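Local coordinates for protein acetyl xylan esterase (Paenibacillus sp. R4, PDB 6AGQ) that probably removes acetyl groups from xylan as a cold-active acetyl xylan esterase of the alpha/beta-hydrolase fold, at residues L26-A31 / Q156-C161; G64-P69 / D119-G124; F208-H213 / I275-S280; H299-G302 / P307-E310. All coordinates share one frame; numbering follows the deposited sequence.

Overall arrangement
Going from the N terminus, helix 24-36 opens a long loop that contact 1 closes at helix 153-170. Contact 2 falls within that span and joins the turn between strands 55-63 and 69-77 to the loop after strand 114-118; D160 of contact 1 and R121 of contact 2 form a salt bridge that couples the two. Contacts 3 and 4 follow in series. Contact 3 brings the loop after strand 203-207 against the start of helix 279-286, and it touches contact 1 through L211 and Y158. Contact 4 closes a short loop between edge strand 293-298 and the last helix, and meets contact 3 where G302 touches F208.

Contact 1 (L26-A31 / Q156-C161); sequences LFWDNA and QVYLDC
W28 and Y158 share one side-chain setting, CG anti to the carbonyl carbon and beside the backbone N (chi1 -74° in W28, almost the same in Y158), and from it each sends its ring into the gap between helices 24-36 and 153-170. The far rim of the indole does the touching: W28 CH2 lies 3.7 Å from Y158 CD2 and 3.9 Å from Y158 CB. The planes of the two six-membered rings are only 12° apart, yet the rings are slid so far that they barely overlap, with centroids 5.7 Å apart. L159 fills in beside them. Its CD2 methyl comes to the edge of the indole, near the ring plane, and also rests 4.2 Å from A31 CB and 3.8 Å from A31 O. Behind the indole, F27 CE2 sits over the ring centre, 3.8 Å above the plane, which helps fix the rotation of the indole. Both polar ends are satisfied by a nearby chain segment: W28 NE1 bonds to the carbonyl of Y252 and Y158 OH to that of F253, while M258 packs on both rings. Without the indole, as with an alanine here, a gap would probably open beside Y158 and L159 and the Y252 carbonyl would lose its donor. The helix segments cross at -61° with their axes 11.4 Å apart, a wide separation bridged by large side chains; in this way the N-terminal helix is packed onto a helix flanking the central sheet of the alpha/beta-hydrolase fold.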
loop_
_atom_site.group_PDB
_atom_site.type_symbol
_atom_site.label_atom_id
_atom_site.label_comp_id
_atom_site.label_asym_id
_atom_site.label_seq_id
_atom_site.Cartn_x
_atom_site.Cartn_y
_atom_site.Cartn_z
ATOM N N LEU A 26 8.140 7.472 46.309
ATOM C CA LEU A 26 9.556 7.655 46.678
ATOM C C LEU A 26 10.500 7.948 45.455
ATOM O O LEU A 26 11.310 8.863 45.512
ATOM C CB LEU A 26 10.066 6.469 47.483
ATOM C CG LEU A 26 11.561 6.489 47.838
ATOM C CD1 LEU A 26 11.830 7.680 48.742
ATOM C CD2 LEU A 26 11.988 5.171 48.493
ATOM N N PHE A 27 10.407 7.173 44.391
ATOM C CA PHE A 27 11.232 7.428 43.175
ATOM C C PHE A 27 11.052 8.877 42.697
ATOM O O PHE A 27 12.054 9.556 42.419
ATOM C CB PHE A 27 10.860 6.460 42.068
ATOM C CG PHE A 27 11.482 6.780 40.745
ATOM C CD1 PHE A 27 12.755 6.315 40.433
ATOM C CD2 PHE A 27 10.788 7.516 39.797
ATOM C CE1 PHE A 27 13.324 6.608 39.193
ATOM C CE2 PHE A 27 11.340 7.824 38.567
ATOM C CZ PHE A 27 12.608 7.360 38.258
ATOM N N TRP A 28 9.791 9.342 42.632
ATOM C CA TRP A 28 9.489 10.674 42.179
ATOM C C TRP A 28 9.886 11.797 43.139
ATOM O O TRP A 28 10.392 12.863 42.677
ATOM C CB TRP A 28 8.048 10.844 41.661
ATOM C CG TRP A 28 7.864 10.201 40.316
ATOM C CD1 TRP A 28 7.093 9.102 40.018
ATOM C CD2 TRP A 28 8.465 10.610 39.085
ATOM N NE1 TRP A 28 7.214 8.802 38.706
ATOM C CE2 TRP A 28 8.046 9.700 38.102
ATOM C CE3 TRP A 28 9.348 11.643 38.730
ATOM C CZ2 TRP A 28 8.442 9.798 36.767
ATOM C CZ3 TRP A 28 9.771 11.732 37.410
ATOM C CH2 TRP A 28 9.339 10.790 36.449
ATOM N N ASP A 29 9.676 11.667 44.433
ATOM C CA ASP A 29 10.102 12.824 45.238
ATOM C C ASP A 29 11.633 12.919 45.430
ATOM O O ASP A 29 12.130 14.014 45.665
ATOM C CB ASP A 29 9.273 13.080 46.495
ATOM C CG ASP A 29 8.961 11.867 47.209
ATOM O OD1 ASP A 29 9.806 10.970 47.073
ATOM O OD2 ASP A 29 7.881 11.784 47.846
ATOM N N ASN A 30 12.373 11.813 45.261
ATOM C CA ASN A 30 13.826 11.893 45.087
ATOM C C ASN A 30 14.182 12.648 43.799
ATOM O O ASN A 30 15.034 13.539 43.815
ATOM C CB ASN A 30 14.518 10.493 45.026
ATOM C CG ASN A 30 14.622 9.795 46.411
ATOM O OD1 ASN A 30 14.451 10.406 47.479
ATOM N ND2 ASN A 30 14.877 8.501 46.378
ATOM N N ALA A 31 13.572 12.271 42.676
ATOM C CA ALA A 31 13.892 12.955 41.422
ATOM C C ALA A 31 13.524 14.412 41.507
ATOM O O ALA A 31 14.252 15.237 41.017
ATOM C CB ALA A 31 13.210 12.305 40.258
ATOM N N GLN A 156 14.121 12.760 33.011
ATOM C CA GLN A 156 14.461 14.136 32.837
ATOM C C GLN A 156 13.416 14.890 31.998
ATOM O O GLN A 156 13.177 16.081 32.267
ATOM C CB GLN A 156 15.880 14.311 32.254
ATOM C CG GLN A 156 16.977 14.061 33.277
ATOM C CD GLN A 156 17.097 15.182 34.310
ATOM O OE1 GLN A 156 16.803 16.346 34.025
ATOM N NE2 GLN A 156 17.485 14.826 35.521
ATOM N N VAL A 157 12.700 14.227 31.071
ATOM C CA VAL A 157 11.592 14.932 30.360
ATOM C C VAL A 157 10.498 15.397 31.319
ATOM O O VAL A 157 10.041 16.563 31.258
ATOM C CB VAL A 157 11.031 14.059 29.198
ATOM C CG1 VAL A 157 9.920 14.749 28.464
ATOM C CG2 VAL A 157 12.161 13.730 28.216
ATOM N N TYR A 158 10.072 14.504 32.237
ATOM C CA TYR A 158 9.002 14.853 33.173
ATOM C C TYR A 158 9.433 15.947 34.110
ATOM O O TYR A 158 8.657 16.856 34.440
ATOM C CB TYR A 158 8.497 13.654 33.974
ATOM C CG TYR A 158 7.661 12.658 33.196
ATOM C CD1 TYR A 158 7.653 12.618 31.807
ATOM C CD2 TYR A 158 6.907 11.727 33.847
ATOM C CE1 TYR A 158 6.896 11.689 31.118
ATOM C CE2 TYR A 158 6.200 10.752 33.129
ATOM C CZ TYR A 158 6.187 10.760 31.796
ATOM O OH TYR A 158 5.486 9.833 31.085
ATOM N N LEU A 159 10.674 15.887 34.537
ATOM C CA LEU A 159 11.214 16.995 35.350
ATOM C C LEU A 159 11.256 18.331 34.604
ATOM O O LEU A 159 10.992 19.373 35.207
ATOM C CB LEU A 159 12.635 16.624 35.842
ATOM C CG LEU A 159 12.667 15.447 36.785
ATOM C CD1 LEU A 159 14.102 15.101 37.142
ATOM C CD2 LEU A 159 11.864 15.650 38.067
ATOM N N ASP A 160 11.679 18.336 33.336
ATOM C CA ASP A 160 11.625 19.588 32.498
ATOM C C ASP A 160 10.201 20.167 32.460
ATOM O O ASP A 160 10.017 21.397 32.494
ATOM C CB ASP A 160 12.019 19.344 31.073
ATOM C CG ASP A 160 13.456 18.828 30.910
ATOM O OD1 ASP A 160 14.307 19.053 31.818
ATOM O OD2 ASP A 160 13.736 18.152 29.852
ATOM N N CYS A 161 9.206 19.255 32.423
ATOM C CA CYS A 161 7.796 19.586 32.329
ATOM C C CYS A 161 7.268 20.174 33.596
ATOM O O CYS A 161 6.328 20.943 33.530
ATOM C CB CYS A 161 6.927 18.380 31.872
ATOM S SG CYS A 161 7.256 17.862 30.153
#

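Contact 2 (G64-P69 / D119-G124); sequences GADGTP and DVRGQG
The RGQ signature of carbohydrate esterase family 7 begins at R121, which reaches out of its loop to clasp D66 in the beta-hairpin turn between strands 55-63 and 69-77. That turn is type I from G64 to G67; the signature lies in a type II turn from V120 to Q123, with G122 at the position where positive phi calls for glycine. R121 bends at chi3 (61°) to present its guanidinium end-on. NH1 bonds to D66 OD1 at 2.9 Å and NH2 to D66 OD2 at 3.0 Å, both nearly straight and both in the guanidinium plane. The carboxylate is turned 38° against that plane, so NH1 meets OD1 from above the carboxylate rather than within it. Two further charges share the arginine: D160 takes NE and D129 takes NH2, an acidic surround that would be expected to keep R121 positively charged. On the hairpin side, D66 is itself held in place by an Asx turn, its OD1 accepting from T68 N at 3.3 Å. The hydroxyl of T68 donates to the same oxygen at 2.7 Å, which brings three donors onto OD1. T68 crosses the arginine at about a right angle and lies over one face of the guanidinium: its OG1 is 3.2 Å from R121 NH1, at an angle too poor for a hydrogen bond, and its CG2 methyl stands 4.2 Å above the plane, over the centre of the group.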
loop_
_atom_site.group_PDB
_atom_site.type_symbol
_atom_site.label_atom_id
_atom_site.label_comp_id
_atom_site.label_asym_id
_atom_site.label_seq_id
_atom_site.Cartn_x
_atom_site.Cartn_y
_atom_site.Cartn_z
ATOM N N GLY A 64 17.029 22.582 32.572
ATOM C CA GLY A 64 16.505 21.373 33.165
ATOM C C GLY A 64 17.322 21.027 34.409
ATOM O O GLY A 64 18.318 21.686 34.728
ATOM N N ALA A 65 16.902 19.979 35.077
ATOM C CA ALA A 65 17.537 19.534 36.304
ATOM C C ALA A 65 18.977 19.111 36.084
ATOM O O ALA A 65 19.795 19.375 36.951
ATOM C CB ALA A 65 16.744 18.401 36.932
ATOM N N ASP A 66 19.287 18.543 34.915
ATOM C CA ASP A 66 20.673 18.203 34.559
ATOM C C ASP A 66 21.415 19.327 33.762
ATOM O O ASP A 66 22.466 19.107 33.179
ATOM C CB ASP A 66 20.741 16.817 33.833
ATOM C CG ASP A 66 20.179 16.857 32.362
ATOM O OD1 ASP A 66 19.569 17.888 31.968
ATOM O OD2 ASP A 66 20.345 15.851 31.594
ATOM N N GLY A 67 20.895 20.533 33.747
ATOM C CA GLY A 67 21.559 21.607 32.991
ATOM C C GLY A 67 21.230 21.750 31.500
ATOM O O GLY A 67 21.718 22.666 30.876
ATOM N N THR A 68 20.448 20.849 30.898
ATOM C CA THR A 68 20.001 21.037 29.487
ATOM C C THR A 68 19.186 22.381 29.318
ATOM O O THR A 68 18.268 22.611 30.071
ATOM C CB THR A 68 19.078 19.860 29.083
ATOM O OG1 THR A 68 19.683 18.605 29.419
ATOM C CG2 THR A 68 18.741 19.876 27.626
ATOM N N PRO A 69 19.521 23.243 28.340
ATOM C CA PRO A 69 18.739 24.454 28.110
ATOM C C PRO A 69 17.433 24.152 27.388
ATOM O O PRO A 69 17.467 23.776 26.224
ATOM C CB PRO A 69 19.662 25.336 27.211
ATOM C CG PRO A 69 20.595 24.380 26.566
ATOM C CD PRO A 69 20.707 23.170 27.462
ATOM N N ASP A 119 9.996 22.926 24.011
ATOM C CA ASP A 119 10.640 21.748 23.429
ATOM C C ASP A 119 10.794 20.586 24.449
ATOM O O ASP A 119 11.127 20.810 25.582
ATOM C CB ASP A 119 12.030 22.082 23.020
ATOM C CG ASP A 119 12.150 22.994 21.752
ATOM O OD1 ASP A 119 11.194 23.145 20.926
ATOM O OD2 ASP A 119 13.292 23.508 21.590
ATOM N N VAL A 120 10.663 19.349 23.967
ATOM C CA VAL A 120 10.959 18.122 24.680
ATOM C C VAL A 120 12.377 17.804 24.229
ATOM O O VAL A 120 12.678 17.839 23.046
ATOM C CB VAL A 120 10.015 16.954 24.280
ATOM C CG1 VAL A 120 10.434 15.645 24.960
ATOM C CG2 VAL A 120 8.575 17.280 24.598
ATOM N N ARG A 121 13.238 17.552 25.198
ATOM C CA ARG A 121 14.654 17.462 25.015
ATOM C C ARG A 121 15.171 16.469 23.932
ATOM O O ARG A 121 14.762 15.319 23.847
ATOM C CB ARG A 121 15.294 17.187 26.367
ATOM C CG ARG A 121 14.798 15.906 27.001
ATOM C CD ARG A 121 15.783 15.414 28.003
ATOM N NE ARG A 121 15.930 16.426 29.037
ATOM C CZ ARG A 121 17.008 16.568 29.795
ATOM N NH1 ARG A 121 17.007 17.497 30.742
ATOM N NH2 ARG A 121 18.066 15.752 29.612
ATOM N N GLY A 122 15.979 16.960 23.002
ATOM C CA GLY A 122 16.488 16.079 21.983
ATOM C C GLY A 122 15.579 15.853 20.810
ATOM O O GLY A 122 15.987 15.183 19.900
ATOM N N GLN A 123 14.359 16.392 20.790
ATOM C CA GLN A 123 13.479 16.119 19.667
ATOM C C GLN A 123 13.629 17.144 18.517
ATOM O O GLN A 123 14.700 17.671 18.348
ATOM C CB GLN A 123 12.069 15.882 20.128
ATOM C CG GLN A 123 12.051 14.718 21.104
ATOM C CD GLN A 123 10.666 14.272 21.497
ATOM O OE1 GLN A 123 9.684 14.726 20.936
ATOM N NE2 GLN A 123 10.586 13.384 22.479
ATOM N N GLY A 124 12.601 17.475 17.751
ATOM C CA GLY A 124 12.817 18.197 16.507
ATOM C C GLY A 124 13.066 19.668 16.698
ATOM O O GLY A 124 12.637 20.463 15.865
#

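Contact 3 (F208-H213 / I275-S280); sequences FPFLCH and ITCPPS
C277 pushes its side chain into a bend of 208-213, where F208 and F210 meet the sulfur and P209 the CB. With CB already directed toward that bend, a chi1 of -48°, SG anti to the carbonyl carbon, carries the sulfur to F208 O and F210 CB. F210 has CG anti to its own N (chi1 -179°), which swings the ring past the sulfur. Within that side chain, SG is nearest CB, at 3.7 Å, and then the near rim of the ring at CD1, 4.1 Å away. Seen from the ring, the sulfur is at the edge: it lies 5.3 Å from the F210 centroid and 75° off the normal. Two carbonyls of the bend complete the surround, F208 O at 3.4 Å from C277 SG and P209 O at 3.7 Å from C277 CB. F210 also packs on S185, probably the nucleophile, and the backbone N of C277 bonds to D274, probably the acid of the catalytic triad. The contact thus seats two loops that border the presumed active site. Where the buried, polarisable sulfur lies against F210 CB and the ring edge, cohesion probably comes mainly from dispersion and close fit.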
loop_
_atom_site.group_PDB
_atom_site.type_symbol
_atom_site.label_atom_id
_atom_site.label_comp_id
_atom_site.label_asym_id
_atom_site.label_seq_id
_atom_site.Cartn_x
_atom_site.Cartn_y
_atom_site.Cartn_z
ATOM N N PHE A 208 -5.783 12.527 23.106
ATOM C CA PHE A 208 -5.258 11.173 22.788
ATOM C C PHE A 208 -3.890 10.821 23.352
ATOM O O PHE A 208 -2.925 10.621 22.593
ATOM C CB PHE A 208 -5.450 10.745 21.313
ATOM C CG PHE A 208 -5.080 11.747 20.269
ATOM C CD1 PHE A 208 -3.753 12.155 20.072
ATOM C CD2 PHE A 208 -6.042 12.174 19.351
ATOM C CE1 PHE A 208 -3.412 13.027 19.034
ATOM C CE2 PHE A 208 -5.715 13.026 18.302
ATOM C CZ PHE A 208 -4.401 13.459 18.142
ATOM N N PRO A 209 -3.815 10.692 24.715
ATOM C CA PRO A 209 -2.538 10.665 25.365
ATOM C C PRO A 209 -1.764 9.362 25.077
ATOM O O PRO A 209 -2.325 8.258 25.156
ATOM C CB PRO A 209 -2.869 10.823 26.836
ATOM C CG PRO A 209 -4.290 10.403 26.974
ATOM C CD PRO A 209 -4.925 10.753 25.680
ATOM N N PHE A 210 -0.502 9.568 24.694
ATOM C CA PHE A 210 0.547 8.565 24.538
ATOM C C PHE A 210 1.151 8.329 25.913
ATOM O O PHE A 210 0.773 9.018 26.897
ATOM C CB PHE A 210 1.556 9.133 23.518
ATOM C CG PHE A 210 2.695 8.250 23.202
ATOM C CD1 PHE A 210 2.500 7.030 22.577
ATOM C CD2 PHE A 210 3.994 8.665 23.460
ATOM C CE1 PHE A 210 3.577 6.207 22.259
ATOM C CE2 PHE A 210 5.061 7.840 23.178
ATOM C CZ PHE A 210 4.854 6.601 22.588
ATOM N N LEU A 211 2.002 7.295 26.030
ATOM C CA LEU A 211 2.616 6.935 27.327
ATOM C C LEU A 211 1.622 6.400 28.365
ATOM O O LEU A 211 1.824 6.586 29.575
ATOM C CB LEU A 211 3.417 8.095 27.966
ATOM C CG LEU A 211 4.270 8.927 26.981
ATOM C CD1 LEU A 211 4.719 10.296 27.509
ATOM C CD2 LEU A 211 5.455 8.089 26.537
ATOM N N CYS A 212 0.587 5.697 27.914
ATOM C CA CYS A 212 -0.422 5.121 28.821
ATOM C C CYS A 212 -0.514 3.632 28.547
ATOM O O CYS A 212 -0.459 3.190 27.404
ATOM C CB CYS A 212 -1.825 5.740 28.664
ATOM S SG CYS A 212 -1.950 7.539 29.022
ATOM N N HIS A 213 -0.712 2.894 29.632
ATOM C CA HIS A 213 -0.909 1.482 29.639
ATOM C C HIS A 213 0.062 0.747 28.716
ATOM O O HIS A 213 -0.380 0.067 27.785
ATOM C CB HIS A 213 -2.403 1.230 29.334
ATOM C CG HIS A 213 -2.893 -0.102 29.792
ATOM N ND1 HIS A 213 -2.146 -0.934 30.603
ATOM C CD2 HIS A 213 -4.068 -0.742 29.575
ATOM C CE1 HIS A 213 -2.826 -2.047 30.838
ATOM N NE2 HIS A 213 -3.989 -1.960 30.214
ATOM N N ILE A 275 -5.113 4.105 15.927
ATOM C CA ILE A 275 -4.178 2.961 16.020
ATOM C C ILE A 275 -2.806 3.281 16.631
ATOM O O ILE A 275 -2.020 2.345 16.886
ATOM C CB ILE A 275 -3.996 2.227 14.657
ATOM C CG1 ILE A 275 -3.348 3.134 13.602
ATOM C CG2 ILE A 275 -5.342 1.727 14.162
ATOM C CD1 ILE A 275 -2.780 2.363 12.424
ATOM N N THR A 276 -2.541 4.569 16.890
ATOM C CA THR A 276 -1.310 5.007 17.539
ATOM C C THR A 276 -1.386 5.115 19.054
ATOM O O THR A 276 -0.488 4.665 19.734
ATOM C CB THR A 276 -0.845 6.306 16.897
ATOM O OG1 THR A 276 -0.474 5.980 15.556
ATOM C CG2 THR A 276 0.358 6.903 17.618
ATOM N N CYS A 277 -2.409 5.800 19.566
ATOM C CA CYS A 277 -2.798 5.749 20.988
ATOM C C CYS A 277 -4.206 5.095 21.051
ATOM O O CYS A 277 -5.248 5.772 21.020
ATOM C CB CYS A 277 -2.769 7.134 21.638
ATOM S SG CYS A 277 -1.230 8.044 21.271
ATOM N N PRO A 278 -4.229 3.765 21.083
ATOM C CA PRO A 278 -5.502 3.058 20.949
ATOM C C PRO A 278 -6.401 3.406 22.105
ATOM O O PRO A 278 -5.884 3.568 23.211
ATOM C CB PRO A 278 -5.118 1.587 21.013
ATOM C CG PRO A 278 -3.644 1.566 20.776
ATOM C CD PRO A 278 -3.137 2.833 21.399
ATOM N N PRO A 279 -7.710 3.543 21.843
ATOM C CA PRO A 279 -8.630 4.111 22.799
ATOM C C PRO A 279 -8.729 3.354 24.127
ATOM O O PRO A 279 -8.972 3.986 25.147
ATOM C CB PRO A 279 -9.947 4.136 22.038
ATOM C CG PRO A 279 -9.800 3.070 21.016
ATOM C CD PRO A 279 -8.400 3.041 20.642
ATOM N N SER A 280 -8.468 2.061 24.158
ATOM C CA SER A 280 -8.449 1.327 25.446
ATOM C C SER A 280 -7.376 1.802 26.391
ATOM O O SER A 280 -7.522 1.725 27.626
ATOM C CB SER A 280 -8.283 -0.165 25.254
ATOM O OG SER A 280 -7.132 -0.469 24.462
#

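Contact 4 (H299-G302 / P307-E310); sequences HDYG and PFHE
Y301 turns its ring toward F308, CG lying beside the backbone N (chi1 -81°), and the contact tightens with every step outward. CB is still too far from the phenylalanine to touch it. CG comes within 4.1 Å of F308 CZ, and CD1 and CD2 draw nearer to the same atom. At the next pair, CE1 is 3.5 Å from F308 CZ and CE2 3.6 Å. CZ of the tyrosine then lies 3.4 Å from F308 CZ, and its OH ends 3.2 Å from F308 CE2, near the plane of that ring. This is a T-shaped pair: the edge of F308 meets one face of Y301, displaced toward its rim, centroids 4.8 Å apart and planes at 66°. F308 gets there with a chi1 of 34°, well away from a staggered value, which suggests some strain. The hydroxyl finds its polar partner across the interface, bonding to the carbonyl O of R234 of a third subunit, and the R234 side chain adds a cation-pi contact with the ring. Cutting Y301 back to alanine removes ring and hydroxyl together; the F308 edge would probably then face a gap, and that R234 carbonyl would lack its donor. F308 also packs on P238 of the third subunit and Y101 of a fourth. The pair joins the loop after the last strand to the start of the last helix, at a subunit junction of the six-chain assembly; in alpha/beta hydrolases this loop carries the catalytic histidine, as it probably does here.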
loop_
_atom_site.group_PDB
_atom_site.type_symbol
_atom_site.label_atom_id
_atom_site.label_comp_id
_atom_site.label_asym_id
_atom_site.label_seq_id
_atom_site.Cartn_x
_atom_site.Cartn_y
_atom_site.Cartn_z
ATOM N N HIS A 299 -15.860 9.561 17.236
ATOM C CA HIS A 299 -16.056 8.166 16.742
ATOM C C HIS A 299 -15.271 7.749 15.457
ATOM O O HIS A 299 -14.711 6.625 15.410
ATOM C CB HIS A 299 -17.562 7.839 16.584
ATOM C CG HIS A 299 -18.341 7.878 17.876
ATOM N ND1 HIS A 299 -18.596 9.054 18.571
ATOM C CD2 HIS A 299 -18.940 6.892 18.585
ATOM C CE1 HIS A 299 -19.302 8.783 19.661
ATOM N NE2 HIS A 299 -19.520 7.478 19.697
ATOM N N ASP A 300 -15.214 8.639 14.455
ATOM C CA ASP A 300 -14.631 8.339 13.118
ATOM C C ASP A 300 -13.258 8.973 12.813
ATOM O O ASP A 300 -12.862 9.137 11.643
ATOM C CB ASP A 300 -15.636 8.808 12.045
ATOM C CG ASP A 300 -17.048 8.391 12.390
ATOM O OD1 ASP A 300 -17.259 7.162 12.370
ATOM O OD2 ASP A 300 -17.889 9.273 12.773
ATOM N N TYR A 301 -12.545 9.337 13.864
ATOM C CA TYR A 301 -11.239 9.972 13.737
ATOM C C TYR A 301 -10.165 9.035 14.310
ATOM O O TYR A 301 -10.382 8.316 15.309
ATOM C CB TYR A 301 -11.229 11.343 14.474
ATOM C CG TYR A 301 -11.849 12.437 13.645
ATOM C CD1 TYR A 301 -13.241 12.647 13.654
ATOM C CD2 TYR A 301 -11.057 13.255 12.810
ATOM C CE1 TYR A 301 -13.822 13.643 12.868
ATOM C CE2 TYR A 301 -11.642 14.238 12.032
ATOM C CZ TYR A 301 -13.008 14.407 12.048
ATOM O OH TYR A 301 -13.585 15.377 11.300
ATOM N N GLY A 302 -9.010 9.099 13.677
ATOM C CA GLY A 302 -7.792 8.516 14.186
ATOM C C GLY A 302 -6.823 9.500 14.833
ATOM O O GLY A 302 -7.211 10.503 15.466
ATOM N N PRO A 307 -9.864 19.743 14.344
ATOM C CA PRO A 307 -10.228 21.193 14.248
ATOM C C PRO A 307 -11.313 21.678 15.229
ATOM O O PRO A 307 -11.158 22.712 15.845
ATOM C CB PRO A 307 -10.684 21.368 12.772
ATOM C CG PRO A 307 -10.264 20.118 12.033
ATOM C CD PRO A 307 -9.615 19.149 13.008
ATOM N N PHE A 308 -12.384 20.901 15.343
ATOM C CA PHE A 308 -13.507 21.043 16.362
ATOM C C PHE A 308 -13.120 20.998 17.835
ATOM O O PHE A 308 -13.886 21.492 18.679
ATOM C CB PHE A 308 -14.566 19.932 16.177
ATOM C CG PHE A 308 -13.965 18.622 15.712
ATOM C CD1 PHE A 308 -13.466 17.695 16.623
ATOM C CD2 PHE A 308 -13.802 18.369 14.350
ATOM C CE1 PHE A 308 -12.873 16.499 16.181
ATOM C CE2 PHE A 308 -13.188 17.205 13.908
ATOM C CZ PHE A 308 -12.731 16.263 14.834
ATOM N N HIS A 309 -11.974 20.387 18.164
ATOM C CA HIS A 309 -11.626 20.213 19.577
ATOM C C HIS A 309 -11.202 21.520 20.224
ATOM O O HIS A 309 -11.399 21.710 21.421
ATOM C CB HIS A 309 -10.559 19.138 19.827
ATOM C CG HIS A 309 -10.511 18.722 21.265
ATOM N ND1 HIS A 309 -11.616 18.214 21.920
ATOM C CD2 HIS A 309 -9.529 18.813 22.198
ATOM C CE1 HIS A 309 -11.316 18.005 23.199
ATOM N NE2 HIS A 309 -10.061 18.380 23.397
ATOM N N GLU A 310 -10.665 22.427 19.421
ATOM C CA GLU A 310 -10.111 23.665 19.915
ATOM C C GLU A 310 -11.168 24.470 20.645
ATOM O O GLU A 310 -10.952 24.910 21.780
ATOM C CB GLU A 310 -9.482 24.460 18.763
ATOM C CG GLU A 310 -8.265 25.249 19.194
ATOM C CD GLU A 310 -7.002 24.398 19.355
ATOM O OE1 GLU A 310 -7.098 23.163 19.524
ATOM O OE2 GLU A 310 -5.898 24.976 19.302
#